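Local coordinates for protein class I phosphodiesterase PDEB1 (Leishmania major, PDB 2R8Q) that belongs to the class I phosphodiesterases and has an all-helical catalytic domain with bound zinc and magnesium ions, at residues W68-G71 / L72-K75; Q81-L84 / N85-Q89; T114-T118 / G119-E123; T126-E129 / C130-L134. All blocks are in the same frame, centred on the assembly; numbering follows the deposited sequence.

Contact 1 (W68-G71 / L72-K75)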
ATOM      1  N   TRP A  68      20.370 -20.581  -4.374  1.00 19.20           N
ATOM      2  CA  TRP A  68      20.618 -21.700  -3.473  1.00 20.98           C
ATOM      3  C   TRP A  68      22.082 -22.117  -3.467  1.00 21.30           C
ATOM      4  O   TRP A  68      22.670 -22.341  -2.405  1.00 21.33           O
ATOM      5  CB  TRP A  68      19.762 -22.916  -3.827  1.00 20.50           C
ATOM      6  CG  TRP A  68      20.000 -24.030  -2.857  1.00 22.80           C
ATOM      7  CD1 TRP A  68      20.753 -25.154  -3.059  1.00 24.55           C
ATOM      8  CD2 TRP A  68      19.592 -24.061  -1.486  1.00 23.88           C
ATOM      9  NE1 TRP A  68      20.844 -25.878  -1.892  1.00 24.77           N
ATOM     10  CE2 TRP A  68      20.141 -25.228  -0.910  1.00 23.62           C
ATOM     11  CE3 TRP A  68      18.819 -23.211  -0.684  1.00 22.76           C
ATOM     12  CZ2 TRP A  68      19.942 -25.567   0.432  1.00 24.39           C
ATOM     13  CZ3 TRP A  68      18.620 -23.547   0.651  1.00 24.59           C
ATOM     14  CH2 TRP A  68      19.182 -24.717   1.194  1.00 24.87           C
ATOM     15  N   ASN A  69      22.673 -22.220  -4.652  1.00 22.08           N
ATOM     16  CA  ASN A  69      24.066 -22.631  -4.761  1.00 23.32           C
ATOM     17  C   ASN A  69      25.059 -21.603  -4.230  1.00 23.36           C
ATOM     18  O   ASN A  69      26.250 -21.893  -4.105  1.00 25.29           O
ATOM     19  CB  ASN A  69      24.390 -22.983  -6.214  1.00 25.49           C
ATOM     20  CG  ASN A  69      23.755 -24.292  -6.648  1.00 27.64           C
ATOM     21  OD1 ASN A  69      23.602 -24.558  -7.841  1.00 31.12           O
ATOM     22  ND2 ASN A  69      23.390 -25.124  -5.676  1.00 28.89           N
ATOM     23  N   SER A  70      24.573 -20.406  -3.915  1.00 22.34           N
ATOM     24  CA  SER A  70      25.442 -19.359  -3.385  1.00 20.11           C
ATOM     25  C   SER A  70      25.768 -19.678  -1.933  1.00 20.86           C
ATOM     26  O   SER A  70      26.761 -19.196  -1.390  1.00 21.27           O
ATOM     27  CB  SER A  70      24.750 -17.994  -3.443  1.00 19.73           C
ATOM     28  OG  SER A  70      23.740 -17.897  -2.454  1.00 18.80           O
ATOM     29  N   GLY A  71      24.914 -20.485  -1.311  1.00 19.91           N
ATOM     30  CA  GLY A  71      25.112 -20.849   0.078  1.00 21.04           C
ATOM     31  C   GLY A  71      24.487 -19.870   1.056  1.00 21.11           C
ATOM     32  O   GLY A  71      24.385 -20.160   2.248  1.00 21.77           O
ATOM     33  N   LEU A  72      24.053 -18.713   0.563  1.00 20.03           N
ATOM     34  CA  LEU A  72      23.456 -17.703   1.432  1.00 18.14           C
ATOM     35  C   LEU A  72      22.127 -18.120   2.067  1.00 18.78           C
ATOM     36  O   LEU A  72      21.914 -17.912   3.260  1.00 20.29           O
ATOM     37  CB  LEU A  72      23.295 -16.382   0.670  1.00 18.50           C
ATOM     38  CG  LEU A  72      24.611 -15.715   0.253  1.00 17.88           C
ATOM     39  CD1 LEU A  72      24.325 -14.530  -0.662  1.00 18.03           C
ATOM     40  CD2 LEU A  72      25.380 -15.260   1.500  1.00 20.74           C
ATOM     41  N   PRO A  73      21.211 -18.705   1.283  1.00 17.96           N
ATOM     42  CA  PRO A  73      19.935 -19.113   1.880  1.00 18.65           C
ATOM     43  C   PRO A  73      20.127 -20.078   3.051  1.00 20.75           C
ATOM     44  O   PRO A  73      19.526 -19.911   4.110  1.00 21.48           O
ATOM     45  CB  PRO A  73      19.201 -19.762   0.711  1.00 20.71           C
ATOM     46  CG  PRO A  73      19.693 -18.970  -0.460  1.00 19.14           C
ATOM     47  CD  PRO A  73      21.179 -18.861  -0.183  1.00 18.29           C
ATOM     48  N   GLU A  74      20.980 -21.080   2.862  1.00 21.67           N
ATOM     49  CA  GLU A  74      21.228 -22.060   3.913  1.00 23.15           C
ATOM     50  C   GLU A  74      21.908 -21.416   5.113  1.00 22.40           C
ATOM     51  O   GLU A  74      21.574 -21.718   6.258  1.00 22.45           O
ATOM     52  CB  GLU A  74      22.099 -23.204   3.390  1.00 25.28           C
ATOM     53  CG  GLU A  74      22.244 -24.352   4.380  1.00 30.27           C
ATOM     54  CD  GLU A  74      23.176 -25.442   3.889  1.00 34.01           C
ATOM     55  OE1 GLU A  74      22.949 -25.967   2.779  1.00 36.31           O
ATOM     56  OE2 GLU A  74      24.134 -25.777   4.617  1.00 37.58           O
ATOM     57  N   LYS A  75      22.862 -20.530   4.846  1.00 22.46           N
ATOM     58  CA  LYS A  75      23.588 -19.849   5.911  1.00 23.29           C
ATOM     59  C   LYS A  75      22.633 -19.099   6.832  1.00 23.50           C
ATOM     60  O   LYS A  75      22.837 -19.039   8.047  1.00 23.80           O
ATOM     61  CB  LYS A  75      24.601 -18.871   5.309  1.00 24.97           C
ATOM     62  CG  LYS A  75      25.470 -18.160   6.331  1.00 29.36           C
ATOM     63  CD  LYS A  75      26.636 -17.450   5.659  1.00 33.57           C
ATOM     64  CE  LYS A  75      27.533 -18.447   4.930  1.00 37.13           C
ATOM     65  NZ  LYS A  75      28.670 -17.792   4.229  1.00 38.57           N
TER
HETATM   66  O   HOH W   1      22.043 -22.143   0.276  1.00 23.50           O
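W68 and P73 meet across a tight turn. The six-membered part of the indole lies by the proline ring, with W68 CE3 3.7 Å from P73 CB. The indole also reaches E74, where W68 CZ2 is 3.8 Å from OE1 of E74. The ring and carboxylate planes are 45° apart. The tryptophan gets there because its CG stands opposite the backbone N (chi1 -178°), which swings the ring back over the start of the next helix. S70 OG accepts from L72 N at 3.1 Å, in a nearly straight bond. The same hydroxyl is hydrogen-bonded to the carbonyl of L67, so it ties the end of one helix to the start of the next. K75 N donates to G71 O at 3.0 Å. One water bridges W68 O (2.8 Å) and E74 N (3.0 Å). Further out, L83 touches both W68 and P73, L72 packs on Y131 and L134, and K75 NZ forms a salt bridge with E127. G71 is the first residue after helix 55-68 to leave helical backbone angles, with positive phi (88°). It closes a type I beta turn from W68 and is also the N-cap of helix 72-75, linking the two helices.

Contact 2 (Q81-L84 / N85-Q89)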
ATOM      1  N   GLN A  81      12.625 -25.354  -0.111  1.00 21.62           N
ATOM      2  CA  GLN A  81      11.266 -25.151  -0.591  1.00 21.09           C
ATOM      3  C   GLN A  81      10.769 -23.737  -0.310  1.00 19.59           C
ATOM      4  O   GLN A  81       9.960 -23.201  -1.063  1.00 18.97           O
ATOM      5  CB  GLN A  81      10.317 -26.179   0.035  1.00 22.78           C
ATOM      6  CG  GLN A  81       8.892 -26.101  -0.500  1.00 24.34           C
ATOM      7  CD  GLN A  81       8.043 -27.281  -0.068  1.00 27.10           C
ATOM      8  OE1 GLN A  81       8.364 -28.426  -0.370  1.00 31.24           O
ATOM      9  NE2 GLN A  81       6.957 -27.005   0.643  1.00 29.42           N
ATOM     10  N   THR A  82      11.251 -23.130   0.769  1.00 18.69           N
ATOM     11  CA  THR A  82      10.833 -21.770   1.088  1.00 17.38           C
ATOM     12  C   THR A  82      11.343 -20.833  -0.000  1.00 17.54           C
ATOM     13  O   THR A  82      10.604 -19.973  -0.479  1.00 17.43           O
ATOM     14  CB  THR A  82      11.393 -21.312   2.442  1.00 18.13           C
ATOM     15  OG1 THR A  82      11.008 -22.247   3.460  1.00 18.40           O
ATOM     16  CG2 THR A  82      10.849 -19.938   2.799  1.00 17.95           C
ATOM     17  N   LEU A  83      12.605 -21.003  -0.382  1.00 16.07           N
ATOM     18  CA  LEU A  83      13.201 -20.174  -1.429  1.00 17.05           C
ATOM     19  C   LEU A  83      12.448 -20.332  -2.749  1.00 17.10           C
ATOM     20  O   LEU A  83      12.134 -19.342  -3.413  1.00 16.67           O
ATOM     21  CB  LEU A  83      14.671 -20.546  -1.638  1.00 17.90           C
ATOM     22  CG  LEU A  83      15.394 -19.832  -2.785  1.00 17.90           C
ATOM     23  CD1 LEU A  83      15.394 -18.326  -2.534  1.00 19.35           C
ATOM     24  CD2 LEU A  83      16.813 -20.348  -2.902  1.00 19.35           C
ATOM     25  N   LEU A  84      12.159 -21.572  -3.138  1.00 16.97           N
ATOM     26  CA  LEU A  84      11.451 -21.804  -4.393  1.00 16.99           C
ATOM     27  C   LEU A  84      10.043 -21.207  -4.345  1.00 17.68           C
ATOM     28  O   LEU A  84       9.596 -20.582  -5.312  1.00 18.11           O
ATOM     29  CB  LEU A  84      11.398 -23.307  -4.714  1.00 17.23           C
ATOM     30  CG  LEU A  84      10.806 -23.691  -6.077  1.00 16.75           C
ATOM     31  CD1 LEU A  84      11.502 -22.917  -7.203  1.00 18.11           C
ATOM     32  CD2 LEU A  84      10.961 -25.196  -6.292  1.00 19.20           C
ATOM     33  N   ASN A  85       9.340 -21.390  -3.228  1.00 16.91           N
ATOM     34  CA  ASN A  85       7.999 -20.826  -3.104  1.00 16.95           C
ATOM     35  C   ASN A  85       8.069 -19.308  -3.238  1.00 15.99           C
ATOM     36  O   ASN A  85       7.219 -18.697  -3.883  1.00 16.55           O
ATOM     37  CB  ASN A  85       7.363 -21.171  -1.755  1.00 17.51           C
ATOM     38  CG  ASN A  85       6.869 -22.605  -1.687  1.00 18.88           C
ATOM     39  OD1 ASN A  85       6.597 -23.235  -2.713  1.00 19.13           O
ATOM     40  ND2 ASN A  85       6.728 -23.121  -0.468  1.00 22.11           N
ATOM     41  N   PHE A  86       9.077 -18.703  -2.615  1.00 15.75           N
ATOM     42  CA  PHE A  86       9.246 -17.249  -2.682  1.00 14.55           C
ATOM     43  C   PHE A  86       9.422 -16.808  -4.135  1.00 16.21           C
ATOM     44  O   PHE A  86       8.757 -15.881  -4.600  1.00 15.35           O
ATOM     45  CB  PHE A  86      10.461 -16.822  -1.853  1.00 15.96           C
ATOM     46  CG  PHE A  86      10.817 -15.367  -1.995  1.00 14.86           C
ATOM     47  CD1 PHE A  86      10.054 -14.385  -1.364  1.00 15.83           C
ATOM     48  CD2 PHE A  86      11.913 -14.982  -2.758  1.00 14.75           C
ATOM     49  CE1 PHE A  86      10.383 -13.040  -1.494  1.00 15.87           C
ATOM     50  CE2 PHE A  86      12.253 -13.636  -2.895  1.00 14.58           C
ATOM     51  CZ  PHE A  86      11.486 -12.667  -2.261  1.00 14.87           C
ATOM     52  N   ILE A  87      10.311 -17.479  -4.857  1.00 15.23           N
ATOM     53  CA  ILE A  87      10.550 -17.143  -6.257  1.00 15.03           C
ATOM     54  C   ILE A  87       9.246 -17.243  -7.054  1.00 14.33           C
ATOM     55  O   ILE A  87       8.927 -16.360  -7.850  1.00 14.31           O
ATOM     56  CB  ILE A  87      11.610 -18.083  -6.866  1.00 15.77           C
ATOM     57  CG1 ILE A  87      12.957 -17.842  -6.183  1.00 16.23           C
ATOM     58  CG2 ILE A  87      11.716 -17.860  -8.372  1.00 17.53           C
ATOM     59  CD1 ILE A  87      14.017 -18.878  -6.519  1.00 17.94           C
ATOM     60  N   LEU A  88       8.478 -18.303  -6.824  1.00 14.83           N
ATOM     61  CA  LEU A  88       7.223 -18.487  -7.549  1.00 15.33           C
ATOM     62  C   LEU A  88       6.131 -17.507  -7.133  1.00 15.41           C
ATOM     63  O   LEU A  88       5.291 -17.136  -7.949  1.00 15.63           O
ATOM     64  CB  LEU A  88       6.725 -19.928  -7.392  1.00 16.53           C
ATOM     65  CG  LEU A  88       7.616 -20.973  -8.071  1.00 17.29           C
ATOM     66  CD1 LEU A  88       7.122 -22.369  -7.730  1.00 19.62           C
ATOM     67  CD2 LEU A  88       7.602 -20.751  -9.583  1.00 21.35           C
ATOM     68  N   GLN A  89       6.132 -17.093  -5.865  1.00 16.04           N
ATOM     69  CA  GLN A  89       5.141 -16.128  -5.405  1.00 15.53           C
ATOM     70  C   GLN A  89       5.467 -14.781  -6.045  1.00 15.87           C
ATOM     71  O   GLN A  89       4.568 -14.009  -6.379  1.00 16.68           O
ATOM     72  CB  GLN A  89       5.154 -16.017  -3.875  1.00 16.30           C
ATOM     73  CG  GLN A  89       4.536 -17.227  -3.160  1.00 17.76           C
ATOM     74  CD  GLN A  89       3.018 -17.295  -3.289  1.00 20.56           C
ATOM     75  OE1 GLN A  89       2.406 -16.533  -4.040  1.00 21.79           O
ATOM     76  NE2 GLN A  89       2.403 -18.220  -2.552  1.00 20.01           N
TER
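N85, F86, I87 and L88 each donate their backbone N-H to the carbonyl four residues back, at Q81, T82, L83 and L84, in regular alpha-helical geometry. The bonds are even in length; N85 N to Q81 O is 2.9 Å and L88 N to L84 O is 3.0 Å. The side chains follow the same spacing. L83 and I87 lie one turn apart, with L83 CG 4.1 Å from I87 CD1. L84 and L88 repeat the step next to them, with L84 CG 4.2 Å from L88 CD1. I87 has CG1 beside its own backbone N (chi1 -66°), which folds this branch back along the helix to 3.3 Å from L83 O. Q81 and N85 also meet, but no hydrogen bond joins their side-chain amides. N85 ND2 comes 3.7 Å from Q81 CG where the two side chains cross at a slant, and the two amide planes are 60° apart. Outside the two segments, Y64 of helix 55-68 touches L83, L84 and I87. F86 packs on V135, L138 and V139 of helix 127-139. N85 OD1 is hydrogen-bonded to R24 and N85 ND2 to the carbonyl of A188. The chemistry is thus divided: leucine and isoleucine fill the packing between helices, while the buried N85 amide has both its ends satisfied, which should fix its rotation and link helix 80-92 to more distant parts of the chain.

Contact 3 (T114-T118 / G119-E123)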
ATOM      1  N   THR A 114      26.708 -10.832 -10.066  1.00 16.04           N
ATOM      2  CA  THR A 114      27.986 -10.571 -10.724  1.00 15.89           C
ATOM      3  C   THR A 114      28.701  -9.356 -10.134  1.00 17.42           C
ATOM      4  O   THR A 114      29.925  -9.328 -10.070  1.00 17.22           O
ATOM      5  CB  THR A 114      27.848 -10.386 -12.267  1.00 15.99           C
ATOM      6  OG1 THR A 114      27.206  -9.140 -12.565  1.00 16.81           O
ATOM      7  CG2 THR A 114      27.055 -11.532 -12.868  1.00 18.96           C
ATOM      8  N   TYR A 115      27.947  -8.355  -9.687  1.00 16.40           N
ATOM      9  CA  TYR A 115      28.572  -7.173  -9.104  1.00 16.11           C
ATOM     10  C   TYR A 115      29.187  -7.508  -7.753  1.00 16.57           C
ATOM     11  O   TYR A 115      30.286  -7.055  -7.427  1.00 17.58           O
ATOM     12  CB  TYR A 115      27.547  -6.049  -8.916  1.00 16.12           C
ATOM     13  CG  TYR A 115      27.027  -5.429 -10.195  1.00 16.35           C
ATOM     14  CD1 TYR A 115      25.989  -4.501 -10.160  1.00 17.19           C
ATOM     15  CD2 TYR A 115      27.574  -5.757 -11.440  1.00 17.83           C
ATOM     16  CE1 TYR A 115      25.504  -3.913 -11.319  1.00 16.89           C
ATOM     17  CE2 TYR A 115      27.092  -5.172 -12.613  1.00 18.53           C
ATOM     18  CZ  TYR A 115      26.056  -4.250 -12.541  1.00 17.47           C
ATOM     19  OH  TYR A 115      25.558  -3.675 -13.689  1.00 21.17           O
ATOM     20  N   LEU A 116      28.467  -8.301  -6.968  1.00 16.45           N
ATOM     21  CA  LEU A 116      28.923  -8.693  -5.643  1.00 16.60           C
ATOM     22  C   LEU A 116      30.123  -9.625  -5.653  1.00 17.32           C
ATOM     23  O   LEU A 116      31.080  -9.431  -4.903  1.00 17.57           O
ATOM     24  CB  LEU A 116      27.790  -9.384  -4.881  1.00 17.79           C
ATOM     25  CG  LEU A 116      26.616  -8.509  -4.433  1.00 15.94           C
ATOM     26  CD1 LEU A 116      25.508  -9.405  -3.890  1.00 16.12           C
ATOM     27  CD2 LEU A 116      27.087  -7.513  -3.376  1.00 15.17           C
ATOM     28  N   TYR A 117      30.086 -10.633  -6.513  1.00 18.14           N
ATOM     29  CA  TYR A 117      31.163 -11.603  -6.516  1.00 20.94           C
ATOM     30  C   TYR A 117      32.201 -11.489  -7.625  1.00 23.18           C
ATOM     31  O   TYR A 117      33.393 -11.630  -7.364  1.00 27.30           O
ATOM     32  CB  TYR A 117      30.535 -12.994  -6.412  1.00 19.56           C
ATOM     33  CG  TYR A 117      29.680 -13.075  -5.157  1.00 19.08           C
ATOM     34  CD1 TYR A 117      28.285 -13.110  -5.226  1.00 17.12           C
ATOM     35  CD2 TYR A 117      30.272 -12.994  -3.894  1.00 18.84           C
ATOM     36  CE1 TYR A 117      27.503 -13.054  -4.062  1.00 17.48           C
ATOM     37  CE2 TYR A 117      29.503 -12.937  -2.733  1.00 18.80           C
ATOM     38  CZ  TYR A 117      28.122 -12.965  -2.822  1.00 18.73           C
ATOM     39  OH  TYR A 117      27.373 -12.878  -1.668  1.00 20.55           O
ATOM     40  N   THR A 118      31.778 -11.218  -8.852  1.00 23.08           N
ATOM     41  CA  THR A 118      32.751 -11.048  -9.923  1.00 22.37           C
ATOM     42  C   THR A 118      33.325  -9.640  -9.773  1.00 22.63           C
ATOM     43  O   THR A 118      34.529  -9.423  -9.934  1.00 22.85           O
ATOM     44  CB  THR A 118      32.098 -11.197 -11.315  1.00 21.98           C
ATOM     45  OG1 THR A 118      31.556 -12.516 -11.447  1.00 23.05           O
ATOM     46  CG2 THR A 118      33.125 -10.967 -12.420  1.00 23.64           C
ATOM     47  N   GLY A 119      32.450  -8.693  -9.435  1.00 21.56           N
ATOM     48  CA  GLY A 119      32.853  -7.307  -9.257  1.00 21.51           C
ATOM     49  C   GLY A 119      33.424  -6.989  -7.884  1.00 22.14           C
ATOM     50  O   GLY A 119      33.847  -5.858  -7.629  1.00 22.47           O
ATOM     51  N   LYS A 120      33.416  -7.978  -6.994  1.00 21.26           N
ATOM     52  CA  LYS A 120      33.963  -7.827  -5.646  1.00 21.27           C
ATOM     53  C   LYS A 120      33.240  -6.846  -4.722  1.00 20.70           C
ATOM     54  O   LYS A 120      33.786  -6.459  -3.687  1.00 18.54           O
ATOM     55  CB  LYS A 120      35.442  -7.428  -5.729  1.00 23.36           C
ATOM     56  CG  LYS A 120      36.310  -8.363  -6.563  1.00 26.41           C
ATOM     57  CD  LYS A 120      36.288  -9.787  -6.025  1.00 30.14           C
ATOM     58  CE  LYS A 120      37.354 -10.644  -6.694  1.00 34.60           C
ATOM     59  NZ  LYS A 120      37.236 -10.623  -8.176  1.00 36.09           N
ATOM     60  N   ALA A 121      32.024  -6.442  -5.078  1.00 18.65           N
ATOM     61  CA  ALA A 121      31.277  -5.510  -4.234  1.00 19.50           C
ATOM     62  C   ALA A 121      30.887  -6.141  -2.893  1.00 18.33           C
ATOM     63  O   ALA A 121      30.581  -5.433  -1.931  1.00 18.15           O
ATOM     64  CB  ALA A 121      30.029  -5.019  -4.965  1.00 20.45           C
ATOM     65  N   SER A 122      30.903  -7.471  -2.825  1.00 18.14           N
ATOM     66  CA  SER A 122      30.562  -8.167  -1.586  1.00 17.88           C
ATOM     67  C   SER A 122      31.551  -7.821  -0.473  1.00 18.08           C
ATOM     68  O   SER A 122      31.267  -8.030   0.705  1.00 18.63           O
ATOM     69  CB  SER A 122      30.547  -9.687  -1.802  1.00 19.81           C
ATOM     70  OG  SER A 122      31.849 -10.201  -2.044  1.00 21.35           O
ATOM     71  N   GLU A 123      32.710  -7.292  -0.852  1.00 18.19           N
ATOM     72  CA  GLU A 123      33.736  -6.918   0.117  1.00 18.62           C
ATOM     73  C   GLU A 123      33.336  -5.687   0.920  1.00 19.17           C
ATOM     74  O   GLU A 123      33.933  -5.387   1.956  1.00 19.39           O
ATOM     75  CB  GLU A 123      35.057  -6.647  -0.600  1.00 20.95           C
ATOM     76  CG  GLU A 123      35.688  -7.887  -1.194  1.00 23.17           C
ATOM     77  CD  GLU A 123      36.894  -7.572  -2.050  1.00 26.52           C
ATOM     78  OE1 GLU A 123      37.351  -6.408  -2.038  1.00 28.22           O
ATOM     79  OE2 GLU A 123      37.388  -8.492  -2.734  1.00 29.56           O
TER
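The first torsion of Y117 brings its ring to S122. Y117 CG lies beside its backbone N (chi1 -57°), and the ring stands obliquely to the serine, with Y117 CE2 3.5 Å from S122 CB. S122 OG sits between its own N and carbonyl carbon (chi1 68°), which places it 3.7 Å from Y117 CE2. L116 CB lies over one face of the same ring, offset toward the rim. L116 also reaches the next turn, where its CD2 is 4.2 Å from A121 CB. Three backbone bonds wind the chain out of the helix. G119 N reaches T114 O at 2.7 Å, five residues back, along the carbonyl direction. A121 N reaches Y115 O at 3.0 Å and S122 N reaches L116 O at 2.9 Å. Both span six residues, and both use a lone pair in the carbonyl plane. K120 has positive phi (66°) and turns the chain. Its bent side chain makes a weak hydrogen bond from NZ to T118 O, at 3.4 Å. C130 of helix 127-139 touches L116, Y117 and S122. L249 of helix 239-254 touches both L116 and A121. This is a widened, pi-type end of helix 102-118. Its chemistry implies a shift of partners: the carbonyls of T114, Y115 and L116 accept from N-H groups five or six residues on, and T114 O also takes a weak bond from T118 N.

Contact 4 (T126-E129 / C130-L134)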
ATOM      1  N   THR A 126      28.110  -7.110   4.447  1.00 17.45           N
ATOM      2  CA  THR A 126      28.109  -8.315   5.267  1.00 17.08           C
ATOM      3  C   THR A 126      27.415  -9.380   4.422  1.00 17.89           C
ATOM      4  O   THR A 126      26.777  -9.057   3.416  1.00 17.53           O
ATOM      5  CB  THR A 126      27.310  -8.135   6.576  1.00 17.62           C
ATOM      6  OG1 THR A 126      25.933  -7.869   6.275  1.00 16.17           O
ATOM      7  CG2 THR A 126      27.887  -6.991   7.393  1.00 18.23           C
ATOM      8  N   GLU A 127      27.536 -10.644   4.817  1.00 18.55           N
ATOM      9  CA  GLU A 127      26.895 -11.715   4.062  1.00 17.82           C
ATOM     10  C   GLU A 127      25.377 -11.560   4.113  1.00 16.71           C
ATOM     11  O   GLU A 127      24.685 -11.842   3.137  1.00 17.50           O
ATOM     12  CB  GLU A 127      27.307 -13.084   4.610  1.00 20.72           C
ATOM     13  CG  GLU A 127      28.788 -13.376   4.453  1.00 25.11           C
ATOM     14  CD  GLU A 127      29.152 -14.796   4.839  1.00 27.96           C
ATOM     15  OE1 GLU A 127      28.743 -15.239   5.932  1.00 30.65           O
ATOM     16  OE2 GLU A 127      29.855 -15.466   4.051  1.00 31.21           O
ATOM     17  N   LEU A 128      24.860 -11.101   5.248  1.00 16.47           N
ATOM     18  CA  LEU A 128      23.423 -10.898   5.381  1.00 16.33           C
ATOM     19  C   LEU A 128      22.943  -9.849   4.381  1.00 16.53           C
ATOM     20  O   LEU A 128      21.895 -10.010   3.757  1.00 16.59           O
ATOM     21  CB  LEU A 128      23.068 -10.452   6.806  1.00 17.21           C
ATOM     22  CG  LEU A 128      21.591 -10.107   7.035  1.00 19.02           C
ATOM     23  CD1 LEU A 128      20.719 -11.307   6.702  1.00 20.42           C
ATOM     24  CD2 LEU A 128      21.376  -9.680   8.480  1.00 20.44           C
ATOM     25  N   GLU A 129      23.714  -8.776   4.230  1.00 15.28           N
ATOM     26  CA  GLU A 129      23.347  -7.711   3.302  1.00 14.95           C
ATOM     27  C   GLU A 129      23.399  -8.192   1.856  1.00 15.11           C
ATOM     28  O   GLU A 129      22.584  -7.780   1.028  1.00 15.36           O
ATOM     29  CB  GLU A 129      24.248  -6.495   3.535  1.00 14.97           C
ATOM     30  CG  GLU A 129      24.002  -5.901   4.916  1.00 17.12           C
ATOM     31  CD  GLU A 129      25.015  -4.863   5.347  1.00 18.02           C
ATOM     32  OE1 GLU A 129      26.179  -4.910   4.891  1.00 17.51           O
ATOM     33  OE2 GLU A 129      24.643  -4.010   6.180  1.00 18.13           O
ATOM     34  N   CYS A 130      24.341  -9.079   1.547  1.00 15.40           N
ATOM     35  CA  CYS A 130      24.432  -9.620   0.193  1.00 15.63           C
ATOM     36  C   CYS A 130      23.180 -10.448  -0.090  1.00 14.95           C
ATOM     37  O   CYS A 130      22.594 -10.359  -1.171  1.00 15.18           O
ATOM     38  CB  CYS A 130      25.674 -10.499   0.041  1.00 15.35           C
ATOM     39  SG  CYS A 130      27.221  -9.571  -0.006  1.00 18.14           S
ATOM     40  N   TYR A 131      22.779 -11.249   0.894  1.00 14.61           N
ATOM     41  CA  TYR A 131      21.599 -12.100   0.783  1.00 14.84           C
ATOM     42  C   TYR A 131      20.350 -11.250   0.579  1.00 14.06           C
ATOM     43  O   TYR A 131      19.572 -11.482  -0.346  1.00 15.49           O
ATOM     44  CB  TYR A 131      21.463 -12.955   2.050  1.00 15.18           C
ATOM     45  CG  TYR A 131      20.239 -13.840   2.098  1.00 15.28           C
ATOM     46  CD1 TYR A 131      19.938 -14.711   1.048  1.00 17.12           C
ATOM     47  CD2 TYR A 131      19.386 -13.818   3.198  1.00 16.01           C
ATOM     48  CE1 TYR A 131      18.817 -15.534   1.096  1.00 16.31           C
ATOM     49  CE2 TYR A 131      18.261 -14.639   3.255  1.00 15.92           C
ATOM     50  CZ  TYR A 131      17.984 -15.493   2.199  1.00 17.27           C
ATOM     51  OH  TYR A 131      16.864 -16.288   2.239  1.00 17.76           O
ATOM     52  N   VAL A 132      20.165 -10.256   1.442  1.00 14.13           N
ATOM     53  CA  VAL A 132      19.008  -9.380   1.336  1.00 14.70           C
ATOM     54  C   VAL A 132      18.981  -8.638  -0.002  1.00 14.30           C
ATOM     55  O   VAL A 132      17.924  -8.476  -0.605  1.00 14.04           O
ATOM     56  CB  VAL A 132      18.980  -8.366   2.500  1.00 15.15           C
ATOM     57  CG1 VAL A 132      17.840  -7.369   2.305  1.00 15.48           C
ATOM     58  CG2 VAL A 132      18.818  -9.113   3.822  1.00 16.93           C
ATOM     59  N   LEU A 133      20.143  -8.201  -0.478  1.00 15.03           N
ATOM     60  CA  LEU A 133      20.197  -7.490  -1.750  1.00 14.23           C
ATOM     61  C   LEU A 133      19.702  -8.371  -2.900  1.00 14.91           C
ATOM     62  O   LEU A 133      18.918  -7.930  -3.746  1.00 13.99           O
ATOM     63  CB  LEU A 133      21.628  -7.021  -2.028  1.00 15.80           C
ATOM     64  CG  LEU A 133      21.866  -6.254  -3.331  1.00 17.16           C
ATOM     65  CD1 LEU A 133      20.986  -5.003  -3.374  1.00 18.20           C
ATOM     66  CD2 LEU A 133      23.336  -5.867  -3.425  1.00 19.76           C
ATOM     67  N   LEU A 134      20.141  -9.627  -2.917  1.00 14.27           N
ATOM     68  CA  LEU A 134      19.738 -10.549  -3.973  1.00 15.56           C
ATOM     69  C   LEU A 134      18.247 -10.871  -3.915  1.00 14.61           C
ATOM     70  O   LEU A 134      17.588 -10.960  -4.954  1.00 13.77           O
ATOM     71  CB  LEU A 134      20.576 -11.831  -3.896  1.00 15.27           C
ATOM     72  CG  LEU A 134      22.054 -11.591  -4.226  1.00 16.25           C
ATOM     73  CD1 LEU A 134      22.872 -12.832  -3.897  1.00 17.66           C
ATOM     74  CD2 LEU A 134      22.198 -11.236  -5.702  1.00 18.25           C
TER
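The Y131 ring stands obliquely to the carbonyl of L128, and Y131 CB is 3.4 Å from L128 O. The ring also meets that of F76, with planes about 20° apart, and its OH is hydrogen-bonded to the carbonyl of V191. The second flat group is the E129 carboxylate, which closes a capping box with T126 at the start of helix 127-139. T126 N donates to E129 OE1 at 3.0 Å, coming from the anti side and 31° out of the carboxylate plane. In return, E129 N donates to T126 OG1 at 3.2 Å. E129 CG beside its own backbone N (chi1 -65°) sends the extended chain back to the T126 amide. The carboxylate is held from outside too, by a salt bridge from OE1 to R242 and a hydrogen bond from OE2 to Y202. These partners would probably stabilise its negative charge. The regular helix bonds begin at once, with C130 N to T126 O at 3.1 Å. V132 N to L128 O follows at 2.9 Å and is the straightest of the four. V132 CG2 lies beyond the oxygen end of that carbonyl, 3.2 Å from L128 O, and is 4.1 Å from L128 CD1.

In the fold
The four contacts come one after another along the chain. Contact 1 joins helices 55-68 and 72-75, contact 2 lies on helix 80-92, contact 3 ends helix 102-118, and contact 4 starts helix 127-139. Contact 1 touches the other three, reaching contact 2 through L83 and contact 3 through the hydroxyl of Y117. Contact 4 touches contacts 1 and 3, with centres 11 Å from each. Contacts 2 and 3 are furthest apart, with centres 25 Å apart and no touch. Together they are neighbouring turns and helix ends of one all-helical domain. The side chain of Y115 in contact 3 is about 11 Å from 3-isobutyl-1-methylxanthine, and that of L133 in contact 4 about 12 Å from the zinc ion.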